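Cellobiose 2-epimerase (Caldibacillus thermoamylovorans, PDB 5ZHB) catalyses the reversible epimerisation of cellobiose at C2 of its reducing-end sugar, interconverting it with glucosyl-mannose. Local coordinates at residues L215-E218 with K219-K223; Y269-M272 with V273-I276; F316-A319 with Y320-T323. All coordinates share one frame; numbering follows the deposited sequence.

In the fold
All three contacts are short continuous stretches about 20 Å from the chain's centre, each partly buried: contact 2 wholly within a helix, contact 3 at a helix's last turn, contact 1 running off a helix end into a loop. Contact 2, on helix 267-283, lies in the middle: its centre is about 11 Å from those of contacts 1 and 3, and it touches both, whereas they stay about 13 Å apart at their nearest atoms. Met272 and Ile276 meet Phe221 of contact 1 in apolar packing, and Val273 and Ile274 meet Asn318, Lys322 and Thr323 of contact 3. Both helix ends have doubly gripped carbonyls; contact 2 adds an amide-carboxylate bond.

Contact 1: residues L215-E218 with K219-K223; sequences LFYE and KVFDK
Leu215 O accepts two backbone donors at once, Lys219 N at 2.8 Å and Val220 N at 3.1 Å. The second of these spans five residues instead of four, and the next carbonyl repeats the wider step, with Phe221 N bonding to Phe216 O at 2.9 Å. The helix thus swells just before Phe221 leaves helical geometry. On the buried side, Val220 lays its CG2 methyl over one face of the Phe216 ring, 4.2 Å from the centroid and shifted toward the rim, a CH-pi contact. With CG1 anti to the backbone N (chi1 -178°), CG2 lies beside that N and over the ring while CG1 touches Phe216 CD1 and CE1, a double contact that suits a compact branched residue. Tyr217 meets Phe221 obliquely, CD1 to CD2, and receives Lys223 across its other end: CE lies over one ring face, while CD comes to 3.7 Å from Tyr217 OH. Three bends fold the lysine back until NZ donates to Phe221 O at 3.0 Å. A long flexible chain is apt here, its methylenes packing on the ring while its charge serves a carbonyl past the helix end. Phe216 and Val220 also touch Met183 of helix 183-199. These features are those of a pi-type turn ending a helix, here helix 203-220 of the (alpha/alpha)6 barrel expected for this epimerase family.

Contact 2: residues Y269-M272 with V273-I276; sequences YTQM and VIDI
Gln271 and Asp275, one turn apart, cross obliquely on the more open side of the helix, with the amide and carboxylate planes 41° apart. Gln271 NE2 donates to Asp275 OD1 over 2.9 Å along a nearly straight N-H line. The acceptor lies in the amide plane, yet the donor reaches OD1 from above the carboxylate plane, so the two flat groups are not coplanar. The glutamine CG, anti to the backbone N (chi1 -163°), lies 3.4 Å from Asp275 OD2, and the bend at chi2 (61°) turns the amide toward the aspartate. The short aspartate and the longer, bendable glutamine suit this spacing. Asp275 also touches the side chain of Lys226.

The remaining side-chain pairs meet through carbon atoms and run alongside each other. Met272 and Ile276 point the same way, CG meeting CD1 at 3.5 Å, and Thr270 and Ile274 do likewise, with CG2 and CD1 4.0 Å apart. The flexible methionine and the branched isoleucine fill the buried side, where both also touch Phe221. Val273, buried as well, brings CG2 to 3.4 Å from Tyr269 O, whose carbonyl accepts Val273 N at 3.0 Å. Tyr269 itself sends its hydroxyl to Asp214, tying this helix to helix 203-220, while Val273 and Ile274 lean on helix 306-323. Four-residue backbone bonds continue through the segment, as in Ile276 N to Met272 O at 3.0 Å. This is an amphipathic alpha-helix with an i to i+4 polar pair on one side and apolar contacts to neighbouring helices on the other, as in a helical barrel.

Contact 3: residues F316-A319 with Y320-T323; sequences FYNA and YEKT
The backbone is alpha-helical, with Tyr320 N bonded to Phe316 O at 2.9 Å and Glu321 N to Tyr317 O at 3.0 Å, and it ends where Thr323 gives Ala319 O two donors. These are OG1 at 2.7 Å and the amide N at 2.9 Å, and they reach that oxygen from opposite faces of the carbonyl plane. A threonine fits this place because its hydroxyl, set between its own backbone N and carbonyl carbon (chi1 68°), can turn back to the carbonyl one turn earlier.

Tyr317 carries the other contacts. Its ring meets two side chains obliquely: CE1 lies 4.0 Å from Tyr320 CD2, and on the other side of the ring CE2 lies 3.7 Å from Glu321 CD. The ring and carboxylate planes are 34° apart, and the extended glutamate chain passes obliquely by CE2 and CD2 while its OE1 forms a salt bridge with Arg387. Replacing Glu321 with an alanine would remove the carboxylate from beside Tyr317 and would probably leave Arg387 with one charge partner fewer, though Asn318 OD1 also binds it. Tyr320, less buried, directs its hydroxyl to Glu326.

Ala319 is small enough to lie against Ala277 of helix 267-283, where Lys322 and Thr323 also meet Ile274. Lys322 in turn pairs with Asp256 of helix 245-262, Tyr317 meets the Phe384 ring, and Phe316, Tyr320 and Thr323 pack on helix 326-343, so the end of helix 306-323 lies among helices 245-262, 267-283, 326-343 and 375-387.

Contact 1: residues L215-E218 with K219-K223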
loop_
_atom_site.group_PDB
_atom_site.type_symbol
_atom_site.label_atom_id
_atom_site.label_comp_id
_atom_site.label_asym_id
_atom_site.label_seq_id
_atom_site.Cartn_x
_atom_site.Cartn_y
_atom_site.Cartn_z
ATOM N N LEU A 215 17.541 4.625 -6.579
ATOM C CA LEU A 215 17.397 5.374 -5.346
ATOM C C LEU A 215 17.190 4.426 -4.159
ATOM O O LEU A 215 17.761 4.629 -3.089
ATOM C CB LEU A 215 16.241 6.369 -5.467
ATOM C CG LEU A 215 16.442 7.601 -6.358
ATOM C CD1 LEU A 215 15.124 8.311 -6.561
ATOM C CD2 LEU A 215 17.425 8.533 -5.730
ATOM N N PHE A 216 16.335 3.418 -4.320
ATOM C CA PHE A 216 16.169 2.443 -3.247
ATOM C C PHE A 216 17.508 1.782 -2.924
ATOM O O PHE A 216 17.891 1.715 -1.752
ATOM C CB PHE A 216 15.113 1.378 -3.546
ATOM C CG PHE A 216 13.760 1.806 -2.992
ATOM C CD1 PHE A 216 13.460 1.619 -1.646
ATOM C CD2 PHE A 216 12.860 2.490 -3.794
ATOM C CE1 PHE A 216 12.249 2.052 -1.128
ATOM C CE2 PHE A 216 11.648 2.917 -3.275
ATOM C CZ PHE A 216 11.353 2.714 -1.945
ATOM N N TYR A 217 18.194 1.330 -3.964
ATOM C CA TYR A 217 19.435 0.571 -3.780
ATOM C C TYR A 217 20.516 1.438 -3.119
ATOM O O TYR A 217 21.043 1.058 -2.070
ATOM C CB TYR A 217 19.932 -0.038 -5.088
ATOM C CG TYR A 217 21.237 -0.785 -4.835
ATOM C CD1 TYR A 217 21.236 -2.056 -4.257
ATOM C CD2 TYR A 217 22.468 -0.196 -5.115
ATOM C CE1 TYR A 217 22.421 -2.724 -3.975
ATOM C CE2 TYR A 217 23.655 -0.860 -4.849
ATOM C CZ TYR A 217 23.631 -2.125 -4.291
ATOM O OH TYR A 217 24.792 -2.778 -4.041
ATOM N N GLU A 218 20.767 2.632 -3.680
ATOM C CA GLU A 218 21.835 3.533 -3.250
ATOM C C GLU A 218 21.515 4.358 -2.009
ATOM O O GLU A 218 22.378 4.527 -1.150
ATOM C CB GLU A 218 22.158 4.588 -4.307
ATOM C CG GLU A 218 22.906 4.061 -5.522
ATOM C CD GLU A 218 23.563 5.190 -6.314
ATOM O OE1 GLU A 218 23.493 6.402 -5.928
ATOM O OE2 GLU A 218 24.126 4.818 -7.363
ATOM N N LYS A 219 20.297 4.920 -1.919
ATOM C CA LYS A 219 19.985 5.856 -0.843
ATOM C C LYS A 219 19.207 5.210 0.313
ATOM O O LYS A 219 19.496 5.471 1.473
ATOM C CB LYS A 219 19.210 7.014 -1.483
ATOM C CG LYS A 219 19.818 7.649 -2.749
ATOM C CD LYS A 219 21.176 8.296 -2.482
ATOM C CE LYS A 219 21.809 8.890 -3.721
ATOM N NZ LYS A 219 22.947 9.719 -3.316
ATOM N N VAL A 220 18.170 4.408 0.007
ATOM C CA VAL A 220 17.234 3.966 1.032
ATOM C C VAL A 220 17.845 2.809 1.830
ATOM O O VAL A 220 17.874 2.826 3.067
ATOM C CB VAL A 220 15.866 3.589 0.403
ATOM C CG1 VAL A 220 14.883 3.188 1.489
ATOM C CG2 VAL A 220 15.291 4.691 -0.499
ATOM N N PHE A 221 18.335 1.821 1.093
ATOM C CA PHE A 221 18.834 0.563 1.643
ATOM C C PHE A 221 20.218 0.746 2.241
ATOM O O PHE A 221 21.125 1.200 1.542
ATOM C CB PHE A 221 18.897 -0.395 0.463
ATOM C CG PHE A 221 19.401 -1.819 0.686
ATOM C CD1 PHE A 221 18.867 -2.628 1.689
ATOM C CD2 PHE A 221 20.354 -2.370 -0.175
ATOM C CE1 PHE A 221 19.296 -3.944 1.843
ATOM C CE2 PHE A 221 20.775 -3.685 -0.014
ATOM C CZ PHE A 221 20.252 -4.461 1.007
ATOM N N ASP A 222 20.326 0.424 3.532
ATOM C CA ASP A 222 21.583 0.352 4.259
ATOM C C ASP A 222 22.267 -0.981 3.947
ATOM O O ASP A 222 21.800 -2.050 4.347
ATOM C CB ASP A 222 21.315 0.525 5.739
ATOM C CG ASP A 222 22.557 0.550 6.609
ATOM O OD1 ASP A 222 23.443 -0.263 6.346
ATOM O OD2 ASP A 222 22.594 1.347 7.550
ATOM N N LYS A 223 23.371 -0.934 3.193
ATOM C CA LYS A 223 23.985 -2.156 2.689
ATOM C C LYS A 223 24.721 -2.910 3.797
ATOM O O LYS A 223 25.069 -4.056 3.587
ATOM C CB LYS A 223 24.890 -1.918 1.476
ATOM C CG LYS A 223 24.137 -1.815 0.161
ATOM C CD LYS A 223 24.747 -0.854 -0.854
ATOM C CE LYS A 223 23.983 0.436 -0.998
ATOM N NZ LYS A 223 23.829 1.244 0.215
#

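Contact 2: residues Y269-M272 with V273-I276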
loop_
_atom_site.group_PDB
_atom_site.type_symbol
_atom_site.label_atom_id
_atom_site.label_comp_id
_atom_site.label_asym_id
_atom_site.label_seq_id
_atom_site.Cartn_x
_atom_site.Cartn_y
_atom_site.Cartn_z
ATOM N N TYR A 269 20.301 -5.563 -7.398
ATOM C CA TYR A 269 18.915 -5.260 -7.071
ATOM C C TYR A 269 18.215 -6.550 -6.649
ATOM O O TYR A 269 17.569 -6.583 -5.597
ATOM C CB TYR A 269 18.200 -4.628 -8.271
ATOM C CG TYR A 269 18.783 -3.304 -8.754
ATOM C CD1 TYR A 269 19.467 -2.464 -7.889
ATOM C CD2 TYR A 269 18.613 -2.882 -10.065
ATOM C CE1 TYR A 269 19.989 -1.255 -8.316
ATOM C CE2 TYR A 269 19.132 -1.674 -10.513
ATOM C CZ TYR A 269 19.829 -0.866 -9.631
ATOM O OH TYR A 269 20.369 0.329 -9.995
ATOM N N THR A 270 18.378 -7.603 -7.470
ATOM C CA THR A 270 17.949 -8.949 -7.094
ATOM C C THR A 270 18.493 -9.338 -5.719
ATOM O O THR A 270 17.753 -9.799 -4.843
ATOM C CB THR A 270 18.334 -9.923 -8.213
ATOM O OG1 THR A 270 17.383 -9.687 -9.245
ATOM C CG2 THR A 270 18.172 -11.378 -7.818
ATOM N N GLN A 271 19.794 -9.127 -5.487
ATOM C CA GLN A 271 20.378 -9.480 -4.205
ATOM C C GLN A 271 19.779 -8.628 -3.081
ATOM O O GLN A 271 19.612 -9.097 -1.963
ATOM C CB GLN A 271 21.900 -9.318 -4.177
ATOM C CG GLN A 271 22.534 -10.061 -3.006
ATOM C CD GLN A 271 22.246 -11.542 -3.104
ATOM O OE1 GLN A 271 22.478 -12.153 -4.152
ATOM N NE2 GLN A 271 21.687 -12.115 -2.049
ATOM N N MET A 272 19.479 -7.351 -3.361
ATOM C CA MET A 272 18.819 -6.517 -2.370
ATOM C C MET A 272 17.469 -7.140 -1.983
ATOM O O MET A 272 17.185 -7.257 -0.808
ATOM C CB MET A 272 18.646 -5.064 -2.846
ATOM C CG MET A 272 17.781 -4.214 -1.917
ATOM S SD MET A 272 17.635 -2.522 -2.535
ATOM C CE MET A 272 16.845 -2.796 -4.117
ATOM N N VAL A 273 16.652 -7.526 -2.954
ATOM C CA VAL A 273 15.349 -8.113 -2.684
ATOM C C VAL A 273 15.491 -9.284 -1.708
ATOM O O VAL A 273 14.746 -9.399 -0.731
ATOM C CB VAL A 273 14.714 -8.492 -4.034
ATOM C CG1 VAL A 273 13.528 -9.456 -3.891
ATOM C CG2 VAL A 273 14.282 -7.235 -4.788
ATOM N N ILE A 274 16.515 -10.128 -1.948
ATOM C CA ILE A 274 16.664 -11.361 -1.207
ATOM C C ILE A 274 17.169 -11.041 0.189
ATOM O O ILE A 274 16.627 -11.543 1.163
ATOM C CB ILE A 274 17.563 -12.341 -1.991
ATOM C CG1 ILE A 274 16.900 -12.772 -3.279
ATOM C CG2 ILE A 274 17.961 -13.562 -1.155
ATOM C CD1 ILE A 274 17.869 -13.307 -4.328
ATOM N N ASP A 275 18.163 -10.138 0.284
ATOM C CA ASP A 275 18.801 -9.819 1.555
ATOM C C ASP A 275 17.830 -9.149 2.533
ATOM O O ASP A 275 17.875 -9.392 3.746
ATOM C CB ASP A 275 20.064 -9.000 1.311
ATOM C CG ASP A 275 21.209 -9.765 0.637
ATOM O OD1 ASP A 275 21.107 -11.007 0.521
ATOM O OD2 ASP A 275 22.160 -9.110 0.195
ATOM N N ILE A 276 16.961 -8.273 2.012
ATOM C CA ILE A 276 15.929 -7.680 2.844
ATOM C C ILE A 276 15.064 -8.797 3.443
ATOM O O ILE A 276 14.798 -8.807 4.639
ATOM C CB ILE A 276 15.096 -6.648 2.052
ATOM C CG1 ILE A 276 15.916 -5.387 1.662
ATOM C CG2 ILE A 276 13.827 -6.253 2.809
ATOM C CD1 ILE A 276 15.286 -4.616 0.514
#

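Contact 3: residues F316-A319 with Y320-T323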
loop_
_atom_site.group_PDB
_atom_site.type_symbol
_atom_site.label_atom_id
_atom_site.label_comp_id
_atom_site.label_asym_id
_atom_site.label_seq_id
_atom_site.Cartn_x
_atom_site.Cartn_y
_atom_site.Cartn_z
ATOM N N PHE A 316 7.783 -12.901 2.069
ATOM C CA PHE A 316 8.439 -14.148 2.441
ATOM C C PHE A 316 8.170 -15.231 1.404
ATOM O O PHE A 316 9.090 -15.986 1.067
ATOM C CB PHE A 316 8.078 -14.547 3.861
ATOM C CG PHE A 316 8.705 -13.750 4.993
ATOM C CD1 PHE A 316 9.902 -13.041 4.862
ATOM C CD2 PHE A 316 8.107 -13.757 6.236
ATOM C CE1 PHE A 316 10.438 -12.343 5.943
ATOM C CE2 PHE A 316 8.659 -13.082 7.319
ATOM C CZ PHE A 316 9.805 -12.356 7.159
ATOM N N TYR A 317 6.956 -15.276 0.850
ATOM C CA TYR A 317 6.646 -16.248 -0.183
ATOM C C TYR A 317 7.406 -15.960 -1.483
ATOM O O TYR A 317 7.871 -16.881 -2.168
ATOM C CB TYR A 317 5.134 -16.375 -0.398
ATOM C CG TYR A 317 4.865 -17.529 -1.337
ATOM C CD1 TYR A 317 5.006 -18.846 -0.911
ATOM C CD2 TYR A 317 4.562 -17.301 -2.669
ATOM C CE1 TYR A 317 4.792 -19.910 -1.775
ATOM C CE2 TYR A 317 4.369 -18.353 -3.544
ATOM C CZ TYR A 317 4.495 -19.660 -3.100
ATOM O OH TYR A 317 4.278 -20.668 -3.994
ATOM N N ASN A 318 7.510 -14.677 -1.858
ATOM C CA ASN A 318 8.333 -14.270 -2.987
ATOM C C ASN A 318 9.774 -14.744 -2.786
ATOM O O ASN A 318 10.369 -15.335 -3.689
ATOM C CB ASN A 318 8.311 -12.741 -3.160
ATOM C CG ASN A 318 8.968 -12.260 -4.436
ATOM O OD1 ASN A 318 8.518 -12.583 -5.536
ATOM N ND2 ASN A 318 10.015 -11.455 -4.310
ATOM N N ALA A 319 10.323 -14.470 -1.606
ATOM C CA ALA A 319 11.660 -14.890 -1.248
ATOM C C ALA A 319 11.827 -16.411 -1.358
ATOM O O ALA A 319 12.902 -16.877 -1.754
ATOM C CB ALA A 319 11.977 -14.419 0.131
ATOM N N TYR A 320 10.787 -17.155 -0.960
ATOM C CA TYR A 320 10.790 -18.604 -1.079
ATOM C C TYR A 320 10.911 -18.999 -2.537
ATOM O O TYR A 320 11.671 -19.919 -2.847
ATOM C CB TYR A 320 9.556 -19.253 -0.459
ATOM C CG TYR A 320 9.479 -20.760 -0.670
ATOM C CD1 TYR A 320 10.369 -21.620 -0.020
ATOM C CD2 TYR A 320 8.518 -21.311 -1.500
ATOM C CE1 TYR A 320 10.317 -22.989 -0.211
ATOM C CE2 TYR A 320 8.416 -22.685 -1.651
ATOM C CZ TYR A 320 9.327 -23.522 -1.020
ATOM O OH TYR A 320 9.224 -24.874 -1.182
ATOM N N GLU A 321 10.158 -18.309 -3.416
ATOM C CA GLU A 321 10.219 -18.548 -4.851
ATOM C C GLU A 321 11.650 -18.347 -5.377
ATOM O O GLU A 321 12.126 -19.111 -6.197
ATOM C CB GLU A 321 9.174 -17.720 -5.613
ATOM C CG GLU A 321 7.738 -18.218 -5.459
ATOM C CD GLU A 321 6.671 -17.465 -6.249
ATOM O OE1 GLU A 321 6.403 -16.307 -5.922
ATOM O OE2 GLU A 321 6.063 -18.021 -7.173
ATOM N N LYS A 322 12.376 -17.346 -4.885
ATOM C CA LYS A 322 13.708 -17.071 -5.402
ATOM C C LYS A 322 14.787 -17.930 -4.739
ATOM O O LYS A 322 15.871 -18.096 -5.304
ATOM C CB LYS A 322 14.117 -15.612 -5.188
ATOM C CG LYS A 322 13.193 -14.588 -5.791
ATOM C CD LYS A 322 13.710 -13.171 -5.546
ATOM C CE LYS A 322 14.276 -12.445 -6.726
ATOM N NZ LYS A 322 13.340 -12.424 -7.866
ATOM N N THR A 323 14.563 -18.400 -3.517
ATOM C CA THR A 323 15.626 -19.070 -2.786
ATOM C C THR A 323 15.344 -20.557 -2.567
ATOM O O THR A 323 16.278 -21.273 -2.206
ATOM C CB THR A 323 15.835 -18.367 -1.449
ATOM O OG1 THR A 323 14.654 -18.617 -0.691
ATOM C CG2 THR A 323 16.159 -16.891 -1.623
#